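Local coordinates for sulfotransferase (Alicyclobacillus acidocaldarius subsp. acidocaldarius, PDB 3RNL), which probably transfers a sulfo group to an acceptor substrate and binds magnesium, at residues A[39-50]-A[62-73]; A[179-187]-A[198-206]. All coordinates share one frame; numbering follows the deposited sequence. Where two conformers were deposited one is given.

Interaction 1 of 2, residues A[39-50]-A[62-73]; sequences KKEAHFFSIPDF and MNLYTIRDEDAY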
loop_
_atom_site.group_PDB
_atom_site.type_symbol
_atom_site.label_atom_id
_atom_site.label_comp_id
_atom_site.label_asym_id
_atom_site.label_seq_id
_atom_site.Cartn_x
_atom_site.Cartn_y
_atom_site.Cartn_z
ATOM N N LYS A 39 3.233 -12.466 -8.365
ATOM C CA LYS A 39 4.081 -11.281 -8.488
ATOM C C LYS A 39 3.529 -10.102 -7.694
ATOM O O LYS A 39 2.410 -9.664 -7.936
ATOM C CB LYS A 39 4.199 -10.882 -9.962
ATOM C CG LYS A 39 4.959 -9.587 -10.211
ATOM C CD LYS A 39 6.410 -9.739 -9.832
ATOM C CE LYS A 39 7.150 -8.440 -10.098
ATOM N NZ LYS A 39 8.607 -8.632 -9.844
ATOM N N LYS A 40 4.335 -9.580 -6.769
ATOM C CA LYS A 40 3.996 -8.366 -6.037
ATOM C C LYS A 40 4.976 -7.266 -6.441
ATOM O O LYS A 40 6.094 -7.557 -6.898
ATOM C CB LYS A 40 4.128 -8.588 -4.531
ATOM C CG LYS A 40 3.675 -9.962 -4.047
ATOM C CD LYS A 40 2.210 -10.220 -4.392
ATOM C CE LYS A 40 1.753 -11.581 -3.864
ATOM N NZ LYS A 40 0.480 -12.020 -4.487
ATOM N N GLU A 41 4.552 -6.018 -6.267
ATOM C CA GLU A 41 5.403 -4.851 -6.492
ATOM C C GLU A 41 5.798 -4.654 -7.955
ATOM O O GLU A 41 6.826 -4.031 -8.239
ATOM C CB GLU A 41 6.688 -4.938 -5.648
ATOM C CG GLU A 41 6.460 -5.160 -4.164
ATOM C CD GLU A 41 5.821 -3.960 -3.517
ATOM O OE1 GLU A 41 4.587 -3.844 -3.589
ATOM O OE2 GLU A 41 6.553 -3.112 -2.960
ATOM N N ALA A 42 4.979 -5.138 -8.884
ATOM C CA ALA A 42 5.227 -4.834 -10.291
ATOM C C ALA A 42 5.311 -3.325 -10.542
ATOM O O ALA A 42 6.138 -2.866 -11.338
ATOM C CB ALA A 42 4.138 -5.476 -11.189
ATOM N N HIS A 43 4.437 -2.569 -9.871
ATOM C CA HIS A 43 4.377 -1.103 -9.983
ATOM C C HIS A 43 4.193 -0.581 -11.406
ATOM O O HIS A 43 4.571 0.553 -11.714
ATOM C CB HIS A 43 5.590 -0.430 -9.308
ATOM C CG HIS A 43 5.504 -0.447 -7.815
ATOM N ND1 HIS A 43 6.068 -1.448 -7.051
ATOM C CD2 HIS A 43 4.849 0.364 -6.947
ATOM C CE1 HIS A 43 5.794 -1.233 -5.773
ATOM N NE2 HIS A 43 5.067 -0.134 -5.682
ATOM N N PHE A 44 3.568 -1.386 -12.259
ATOM C CA PHE A 44 3.380 -0.995 -13.657
ATOM C C PHE A 44 2.737 0.393 -13.817
ATOM O O PHE A 44 3.182 1.219 -14.637
ATOM C CB PHE A 44 2.561 -2.068 -14.388
ATOM C CG PHE A 44 2.220 -1.711 -15.807
ATOM C CD1 PHE A 44 3.194 -1.755 -16.798
ATOM C CD2 PHE A 44 0.934 -1.337 -16.148
ATOM C CE1 PHE A 44 2.891 -1.421 -18.109
ATOM C CE2 PHE A 44 0.618 -1.012 -17.453
ATOM C CZ PHE A 44 1.602 -1.058 -18.439
ATOM N N PHE A 45 1.684 0.658 -13.051
ATOM C CA PHE A 45 0.955 1.925 -13.203
ATOM C C PHE A 45 1.662 3.127 -12.577
ATOM O O PHE A 45 1.206 4.261 -12.725
ATOM C CB PHE A 45 -0.483 1.777 -12.682
ATOM C CG PHE A 45 -1.322 0.878 -13.548
ATOM C CD1 PHE A 45 -1.746 1.317 -14.793
ATOM C CD2 PHE A 45 -1.637 -0.412 -13.147
ATOM C CE1 PHE A 45 -2.513 0.494 -15.620
ATOM C CE2 PHE A 45 -2.382 -1.244 -13.972
ATOM C CZ PHE A 45 -2.817 -0.786 -15.211
ATOM N N SER A 46 2.728 2.869 -11.814
ATOM C CA SER A 46 3.552 3.939 -11.242
ATOM C C SER A 46 4.820 4.325 -12.003
ATOM O O SER A 46 5.431 5.348 -11.707
ATOM C CB SER A 46 3.924 3.565 -9.798
ATOM O OG SER A 46 2.743 3.568 -9.008
ATOM N N ILE A 47 5.211 3.525 -12.987
ATOM C CA ILE A 47 6.548 3.690 -13.591
ATOM C C ILE A 47 6.835 5.121 -14.068
ATOM O O ILE A 47 7.925 5.650 -13.844
ATOM C CB ILE A 47 6.792 2.699 -14.753
ATOM C CG1 ILE A 47 6.582 1.250 -14.301
ATOM C CG2 ILE A 47 8.190 2.893 -15.360
ATOM C CD1 ILE A 47 7.444 0.811 -13.148
ATOM N N PRO A 48 5.870 5.764 -14.740
ATOM C CA PRO A 48 6.199 7.114 -15.217
ATOM C C PRO A 48 6.500 8.142 -14.122
ATOM O O PRO A 48 7.066 9.196 -14.434
ATOM C CB PRO A 48 4.955 7.519 -16.025
ATOM C CG PRO A 48 4.354 6.186 -16.447
ATOM C CD PRO A 48 4.563 5.306 -15.249
ATOM N N ASP A 49 6.125 7.859 -12.876
ATOM C CA ASP A 49 6.425 8.764 -11.763
ATOM C C ASP A 49 7.783 8.463 -11.119
ATOM O O ASP A 49 8.231 9.208 -10.244
ATOM C CB ASP A 49 5.345 8.636 -10.677
ATOM C CG ASP A 49 4.000 9.197 -11.110
ATOM O OD1 ASP A 49 3.976 10.194 -11.873
ATOM O OD2 ASP A 49 2.968 8.632 -10.694
ATOM N N PHE A 50 8.414 7.357 -11.516
ATOM C CA PHE A 50 9.679 6.942 -10.916
ATOM C C PHE A 50 10.779 7.908 -11.331
ATOM O O PHE A 50 10.726 8.472 -12.416
ATOM C CB PHE A 50 10.123 5.566 -11.428
ATOM C CG PHE A 50 9.463 4.386 -10.760
ATOM C CD1 PHE A 50 8.364 4.534 -9.930
ATOM C CD2 PHE A 50 9.980 3.113 -10.971
ATOM C CE1 PHE A 50 7.779 3.406 -9.328
ATOM C CE2 PHE A 50 9.410 1.993 -10.388
ATOM C CZ PHE A 50 8.315 2.136 -9.559
HETATM N N MSE A 62 13.515 -2.363 -6.783
HETATM C CA MSE A 62 12.572 -1.437 -7.382
HETATM C C MSE A 62 13.043 -0.998 -8.767
HETATM O O MSE A 62 12.244 -0.575 -9.589
HETATM C CB MSE A 62 12.303 -0.230 -6.463
HETATM C CG MSE A 62 11.417 -0.567 -5.271
HETATM SE SE MSE A 62 9.534 -0.815 -5.799
HETATM C CE MSE A 62 9.095 1.036 -6.072
ATOM N N ASN A 63 14.346 -1.080 -9.028
ATOM C CA ASN A 63 14.816 -0.851 -10.386
ATOM C C ASN A 63 14.575 -2.048 -11.299
ATOM O O ASN A 63 14.139 -1.906 -12.435
ATOM C CB ASN A 63 16.318 -0.558 -10.391
ATOM C CG ASN A 63 16.665 0.783 -9.754
ATOM O OD1 ASN A 63 15.926 1.757 -9.889
ATOM N ND2 ASN A 63 17.790 0.830 -9.053
ATOM N N LEU A 64 15.015 -3.203 -10.808
ATOM C CA LEU A 64 15.086 -4.464 -11.552
ATOM C C LEU A 64 13.876 -5.386 -11.616
ATOM O O LEU A 64 13.748 -6.148 -12.583
ATOM C CB LEU A 64 16.327 -5.249 -11.126
ATOM C CG LEU A 64 17.623 -4.448 -11.258
ATOM C CD1 LEU A 64 18.820 -5.272 -10.792
ATOM C CD2 LEU A 64 17.811 -3.991 -12.701
ATOM N N TYR A 65 13.077 -5.420 -10.546
ATOM C CA TYR A 65 11.974 -6.395 -10.482
ATOM C C TYR A 65 10.633 -5.800 -10.867
ATOM O O TYR A 65 9.647 -6.520 -10.974
ATOM C CB TYR A 65 11.829 -7.026 -9.083
ATOM C CG TYR A 65 13.117 -7.514 -8.455
ATOM C CD1 TYR A 65 14.221 -7.842 -9.235
ATOM C CD2 TYR A 65 13.224 -7.622 -7.075
ATOM C CE1 TYR A 65 15.416 -8.269 -8.635
ATOM C CE2 TYR A 65 14.393 -8.045 -6.477
ATOM C CZ TYR A 65 15.480 -8.364 -7.257
ATOM O OH TYR A 65 16.632 -8.761 -6.621
ATOM N N THR A 66 10.595 -4.491 -11.087
ATOM C CA THR A 66 9.365 -3.840 -11.501
ATOM C C THR A 66 9.114 -4.163 -12.974
ATOM O O THR A 66 10.050 -4.468 -13.732
ATOM C CB THR A 66 9.440 -2.310 -11.273
ATOM O OG1 THR A 66 10.729 -1.832 -11.673
ATOM C CG2 THR A 66 9.271 -1.983 -9.783
ATOM N N ILE A 67 7.845 -4.124 -13.367
ATOM C CA ILE A 67 7.440 -4.495 -14.714
ATOM C C ILE A 67 7.003 -3.242 -15.454
ATOM O O ILE A 67 6.085 -2.549 -15.025
ATOM C CB ILE A 67 6.326 -5.542 -14.692
ATOM C CG1 ILE A 67 6.890 -6.836 -14.080
ATOM C CG2 ILE A 67 5.819 -5.808 -16.123
ATOM C CD1 ILE A 67 5.911 -7.968 -13.990
ATOM N N ARG A 68 7.777 -2.879 -16.468
ATOM C CA ARG A 68 7.515 -1.675 -17.245
ATOM C C ARG A 68 6.872 -1.860 -18.608
ATOM O O ARG A 68 6.448 -0.887 -19.229
ATOM C CB ARG A 68 8.832 -0.918 -17.386
ATOM C CG ARG A 68 9.484 -0.731 -16.016
ATOM C CD ARG A 68 10.918 -0.228 -16.095
ATOM N NE ARG A 68 11.474 -0.170 -14.749
ATOM C CZ ARG A 68 11.925 0.929 -14.155
ATOM N NH1 ARG A 68 11.923 2.092 -14.798
ATOM N NH2 ARG A 68 12.395 0.855 -12.913
ATOM N N ASP A 69 6.748 -3.109 -19.036
ATOM C CA ASP A 69 6.269 -3.425 -20.376
ATOM C C ASP A 69 4.841 -3.920 -20.278
ATOM O O ASP A 69 4.537 -4.795 -19.474
ATOM C CB ASP A 69 7.156 -4.500 -21.005
ATOM C CG ASP A 69 6.606 -5.021 -22.327
ATOM O OD1 ASP A 69 6.639 -4.275 -23.328
ATOM O OD2 ASP A 69 6.155 -6.187 -22.371
ATOM N N GLU A 70 3.964 -3.362 -21.100
ATOM C CA GLU A 70 2.556 -3.704 -21.025
ATOM C C GLU A 70 2.296 -5.184 -21.297
ATOM O O GLU A 70 1.443 -5.786 -20.655
ATOM C CB GLU A 70 1.750 -2.829 -21.986
ATOM C CG GLU A 70 0.264 -3.098 -21.982
ATOM C CD GLU A 70 -0.472 -2.183 -22.937
ATOM O OE1 GLU A 70 0.203 -1.412 -23.658
ATOM O OE2 GLU A 70 -1.718 -2.229 -22.969
ATOM N N ASP A 71 3.005 -5.763 -22.263
ATOM C CA ASP A 71 2.806 -7.171 -22.592
ATOM C C ASP A 71 3.206 -8.065 -21.416
ATOM O O ASP A 71 2.500 -9.021 -21.085
ATOM C CB ASP A 71 3.603 -7.570 -23.838
ATOM C CG ASP A 71 3.078 -6.912 -25.109
ATOM O OD1 ASP A 71 1.901 -6.493 -25.129
ATOM O OD2 ASP A 71 3.843 -6.822 -26.096
ATOM N N ALA A 72 4.337 -7.746 -20.788
ATOM C CA ALA A 72 4.808 -8.509 -19.634
ATOM C C ALA A 72 3.819 -8.346 -18.487
ATOM O O ALA A 72 3.531 -9.291 -17.743
ATOM C CB ALA A 72 6.186 -8.047 -19.213
ATOM N N TYR A 73 3.279 -7.143 -18.344
ATOM C CA TYR A 73 2.300 -6.935 -17.280
ATOM C C TYR A 73 1.067 -7.808 -17.505
ATOM O O TYR A 73 0.575 -8.467 -16.580
ATOM C CB TYR A 73 1.909 -5.451 -17.165
ATOM C CG TYR A 73 0.942 -5.202 -16.038
ATOM C CD1 TYR A 73 1.362 -5.248 -14.716
ATOM C CD2 TYR A 73 -0.398 -4.945 -16.296
ATOM C CE1 TYR A 73 0.460 -5.037 -13.671
ATOM C CE2 TYR A 73 -1.294 -4.729 -15.265
ATOM C CZ TYR A 73 -0.859 -4.776 -13.961
ATOM O OH TYR A 73 -1.760 -4.571 -12.937
#

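Interaction 2 of 2, residues A[179-187]-A[198-206]; sequences GREQVKVIL and VVRDCCAFL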
loop_
_atom_site.group_PDB
_atom_site.type_symbol
_atom_site.label_atom_id
_atom_site.label_comp_id
_atom_site.label_asym_id
_atom_site.label_seq_id
_atom_site.Cartn_x
_atom_site.Cartn_y
_atom_site.Cartn_z
ATOM N N GLY A 179 -13.934 7.548 -7.507
ATOM C CA GLY A 179 -15.196 7.718 -6.800
ATOM C C GLY A 179 -15.295 6.818 -5.578
ATOM O O GLY A 179 -14.681 5.761 -5.517
ATOM N N ARG A 180 -16.096 7.224 -4.600
ATOM C CA ARG A 180 -16.205 6.468 -3.352
ATOM C C ARG A 180 -16.777 5.058 -3.548
ATOM O O ARG A 180 -16.455 4.140 -2.796
ATOM C CB ARG A 180 -17.044 7.255 -2.341
ATOM C CG ARG A 180 -16.819 6.858 -0.890
ATOM C CD ARG A 180 -17.333 7.942 0.063
ATOM N NE ARG A 180 -16.598 9.201 -0.082
ATOM C CZ ARG A 180 -15.585 9.571 0.698
ATOM N NH1 ARG A 180 -15.187 8.779 1.684
ATOM N NH2 ARG A 180 -14.978 10.735 0.496
ATOM N N GLU A 181 -17.615 4.882 -4.563
ATOM C CA GLU A 181 -18.175 3.560 -4.847
ATOM C C GLU A 181 -17.094 2.499 -5.131
ATOM O O GLU A 181 -17.279 1.301 -4.872
ATOM C CB GLU A 181 -19.145 3.669 -6.032
ATOM C CG GLU A 181 -19.866 2.384 -6.376
ATOM C CD GLU A 181 -20.970 2.059 -5.396
ATOM O OE1 GLU A 181 -21.794 2.955 -5.101
ATOM O OE2 GLU A 181 -21.007 0.907 -4.917
ATOM N N GLN A 182 -15.991 2.936 -5.734
ATOM C CA GLN A 182 -14.932 2.032 -6.173
ATOM C C GLN A 182 -13.704 1.909 -5.264
ATOM O O GLN A 182 -12.684 1.338 -5.672
ATOM C CB GLN A 182 -14.543 2.326 -7.627
ATOM C CG GLN A 182 -15.670 1.918 -8.592
ATOM C CD GLN A 182 -15.464 2.425 -10.002
ATOM O OE1 GLN A 182 -16.349 3.052 -10.570
ATOM N NE2 GLN A 182 -14.301 2.148 -10.577
ATOM N N VAL A 183 -13.758 2.540 -4.094
ATOM C CA VAL A 183 -12.606 2.537 -3.190
ATOM C C VAL A 183 -13.027 2.056 -1.803
ATOM O O VAL A 183 -14.077 2.452 -1.294
ATOM C CB VAL A 183 -12.036 3.960 -3.044
ATOM C CG1 VAL A 183 -10.819 3.949 -2.079
ATOM C CG2 VAL A 183 -11.646 4.509 -4.415
ATOM N N LYS A 184 -12.217 1.191 -1.196
ATOM C CA LYS A 184 -12.473 0.763 0.175
ATOM C C LYS A 184 -11.203 0.951 0.976
ATOM O O LYS A 184 -10.140 0.487 0.566
ATOM C CB LYS A 184 -12.901 -0.706 0.217
ATOM C CG LYS A 184 -13.148 -1.219 1.642
ATOM C CD LYS A 184 -13.682 -2.639 1.623
ATOM C CE LYS A 184 -13.862 -3.194 3.037
ATOM N NZ LYS A 184 -14.969 -2.486 3.743
ATOM N N VAL A 185 -11.315 1.647 2.105
ATOM C CA VAL A 185 -10.145 1.900 2.953
ATOM C C VAL A 185 -10.284 1.052 4.199
ATOM O O VAL A 185 -11.333 1.073 4.834
ATOM C CB VAL A 185 -10.095 3.381 3.360
ATOM C CG1 VAL A 185 -8.931 3.641 4.346
ATOM C CG2 VAL A 185 -9.970 4.251 2.123
ATOM N N ILE A 186 -9.240 0.299 4.531
ATOM C CA ILE A 186 -9.239 -0.574 5.706
ATOM C C ILE A 186 -8.175 -0.091 6.667
ATOM O O ILE A 186 -7.120 0.361 6.237
ATOM C CB ILE A 186 -8.841 -2.001 5.316
ATOM C CG1 ILE A 186 -9.796 -2.565 4.272
ATOM C CG2 ILE A 186 -8.814 -2.917 6.534
ATOM C CD1 ILE A 186 -9.202 -3.772 3.578
ATOM N N LEU A 187 -8.457 -0.162 7.965
ATOM C CA LEU A 187 -7.439 0.175 8.966
ATOM C C LEU A 187 -6.700 -1.072 9.443
ATOM O O LEU A 187 -7.301 -2.105 9.737
ATOM C CB LEU A 187 -8.066 0.888 10.164
ATOM C CG LEU A 187 -8.862 2.142 9.815
ATOM C CD1 LEU A 187 -9.376 2.810 11.088
ATOM C CD2 LEU A 187 -8.005 3.117 8.980
ATOM N N VAL A 198 -12.604 -8.659 8.240
ATOM C CA VAL A 198 -12.119 -7.711 7.243
ATOM C C VAL A 198 -12.030 -8.366 5.867
ATOM O O VAL A 198 -12.435 -7.785 4.865
ATOM C CB VAL A 198 -10.762 -7.095 7.639
ATOM C CG1 VAL A 198 -10.197 -6.251 6.484
ATOM C CG2 VAL A 198 -10.920 -6.251 8.896
ATOM N N VAL A 199 -11.513 -9.588 5.806
ATOM C CA VAL A 199 -11.480 -10.299 4.533
ATOM C C VAL A 199 -12.885 -10.494 3.951
ATOM O O VAL A 199 -13.105 -10.305 2.757
ATOM C CB VAL A 199 -10.774 -11.656 4.682
ATOM C CG1 VAL A 199 -11.021 -12.530 3.460
ATOM C CG2 VAL A 199 -9.272 -11.417 4.914
ATOM N N ARG A 200 -13.843 -10.879 4.794
ATOM C CA ARG A 200 -15.215 -11.031 4.313
ATOM C C ARG A 200 -15.818 -9.711 3.817
ATOM O O ARG A 200 -16.577 -9.703 2.849
ATOM C CB ARG A 200 -16.102 -11.639 5.401
ATOM C CG ARG A 200 -15.829 -13.107 5.613
ATOM C CD ARG A 200 -16.542 -13.599 6.868
ATOM N NE ARG A 200 -16.641 -15.048 6.895
ATOM C CZ ARG A 200 -17.173 -15.733 7.902
ATOM N NH1 ARG A 200 -17.634 -15.094 8.970
ATOM N NH2 ARG A 200 -17.243 -17.057 7.843
ATOM N N ASP A 201 -15.497 -8.609 4.492
ATOM C CA ASP A 201 -15.920 -7.280 4.028
ATOM C C ASP A 201 -15.343 -7.000 2.637
ATOM O O ASP A 201 -16.026 -6.440 1.766
ATOM C CB ASP A 201 -15.440 -6.176 4.979
ATOM C CG ASP A 201 -16.115 -6.216 6.342
ATOM O OD1 ASP A 201 -17.170 -6.871 6.491
ATOM O OD2 ASP A 201 -15.578 -5.569 7.278
ATOM N N CYS A 202 -14.088 -7.386 2.421
ATOM C CA CYS A 202 -13.476 -7.186 1.099
ATOM C C CYS A 202 -14.163 -8.041 0.053
ATOM O O CYS A 202 -14.326 -7.622 -1.086
ATOM C CB CYS A 202 -11.980 -7.501 1.102
ATOM S SG CYS A 202 -11.011 -6.340 2.067
ATOM N N CYS A 203 -14.564 -9.253 0.425
ATOM C CA CYS A 203 -15.315 -10.080 -0.505
ATOM C C CYS A 203 -16.613 -9.397 -0.942
ATOM O O CYS A 203 -16.959 -9.394 -2.125
ATOM C CB CYS A 203 -15.628 -11.441 0.117
ATOM S SG CYS A 203 -14.126 -12.443 0.413
ATOM N N ALA A 204 -17.342 -8.844 0.017
ATOM C CA ALA A 204 -18.577 -8.119 -0.300
ATOM C C ALA A 204 -18.288 -6.945 -1.255
ATOM O O ALA A 204 -19.004 -6.724 -2.243
ATOM C CB ALA A 204 -19.238 -7.625 0.981
ATOM N N PHE A 205 -17.241 -6.194 -0.946
ATOM C CA PHE A 205 -16.807 -5.073 -1.802
ATOM C C PHE A 205 -16.500 -5.539 -3.231
ATOM O O PHE A 205 -16.915 -4.896 -4.215
ATOM C CB PHE A 205 -15.580 -4.419 -1.171
ATOM C CG PHE A 205 -14.952 -3.329 -2.008
ATOM C CD1 PHE A 205 -15.669 -2.184 -2.334
ATOM C CD2 PHE A 205 -13.632 -3.434 -2.423
ATOM C CE1 PHE A 205 -15.068 -1.157 -3.090
ATOM C CE2 PHE A 205 -13.017 -2.403 -3.167
ATOM C CZ PHE A 205 -13.751 -1.280 -3.507
ATOM N N LEU A 206 -15.796 -6.667 -3.344
ATOM C CA LEU A 206 -15.385 -7.205 -4.640
ATOM C C LEU A 206 -16.517 -7.939 -5.349
ATOM O O LEU A 206 -16.369 -8.345 -6.494
ATOM C CB LEU A 206 -14.174 -8.140 -4.491
ATOM C CG LEU A 206 -12.904 -7.432 -3.990
ATOM C CD1 LEU A 206 -11.756 -8.409 -3.726
ATOM C CD2 LEU A 206 -12.463 -6.318 -4.969
#

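Interaction 1 of 2, residues A[39-50]-A[62-73]
Phe44 lies against Tyr73 in an offset stack, the ring centroids 4.6 Å apart and the planes only 13° from parallel. CG anti to the backbone N (chi1 176°) lays the Phe44 ring along Tyr73, whose CB sits over its face; Phe44 CB is 3.4 Å from Tyr73 CD1. The far rim of the phenylalanine ring reaches the start of helix 70-75, where Phe44 CE1 is 3.7 Å from Glu70 CA. Phe45 completes an aromatic cluster, its CE2 3.5 Å from Tyr73 OH; that hydroxyl is hydrogen-bonded to Glu88 on strand 85-89. The cluster thus ties the long connection after strand 34-35 to the central parallel sheet of this P-loop-type fold. Met62, present as selenomethionine and bent at chi2 and chi3, brings CE over the centre of the His43 ring in a CH-pi contact, 4.0 Å from the centroid, and the same methyl touches Phe50 CZ. Between these two patches the backbones join: Ile67 N donates to Ala42 O at 2.9 Å. Ile67 O, buried here without a hydrogen-bond partner, has Phe44 CA 3.4 Å away in a CA-H...O contact. Ile47 CD1 packs over one face of the Arg68 guanidinium. At the outer end, Lys39 NZ donates to Tyr65 O at 2.6 Å.

Interaction 2 of 2, residues A[179-187]-A[198-206]
Strand 183-187, at one border of the parallel sheet, and helix 195-206 pack here as neighbouring layers of the alpha-beta-alpha sandwich, with Phe205 and Lys184 in contact between them. The segment axes approach to 10.0 Å and run nearly antiparallel, at 174°, so the chain turns back through helix 188-193 to lay the second helix along the strand. Lys184 CB stands over the centre of the Phe205 ring, a CH-pi contact 3.7 Å from the centroid and 6° off the ring normal. Phe205 CG is anti to the backbone N (chi1 175°), which carries the ring out from the helix to the beginning of the strand; there its edge meets the preceding 3-10 turn, with Phe205 CZ 3.6 Å from Gln182 O. The lysine chain runs the other way past the phenylalanine, Lys184 CD lying 3.8 Å from Phe205 CB. Its CE then reaches Asp201 CB, and NZ is hydrogen-bonded to a bound glycerol, probably from the crystallisation liquor. The carboxylate of Asp201 stays out of contact with that ammonium group and takes a hydrogen bond from Gln197 instead. Further along the strand the interface becomes apolar and buried, and Leu24 and Leu28 of helix 21-29 close in on it. Ile186 and Val198 meet tip to tip, CG2 to CG1 at 3.6 Å, while Ile186 CD1 rests 3.5 Å from Cys202 SG.

Overall arrangement
Interaction 1 is complete before interaction 2 begins along the chain, and their centres lie 25 Å apart; the nearest atoms are about 13 Å from each other, so the two never touch. What relates them is the five-stranded parallel sheet, ordered 34-35, 85-89, 11-13, 111-116, 183-187. Residues 39-50 follow strand 34-35 and, with 62-73, attach next to strand 85-89 and helix 99-106. Interaction 2 starts at edge strand 183-187, which pairs with 111-116; helix 195-206 packs beside helix 21-29 and reaches toward the magnesium site of Ser29, His31 and Ile34, where Cys203 touches His31. In interaction 1 the Lys39 side chain is about 11 Å from that of Ser29.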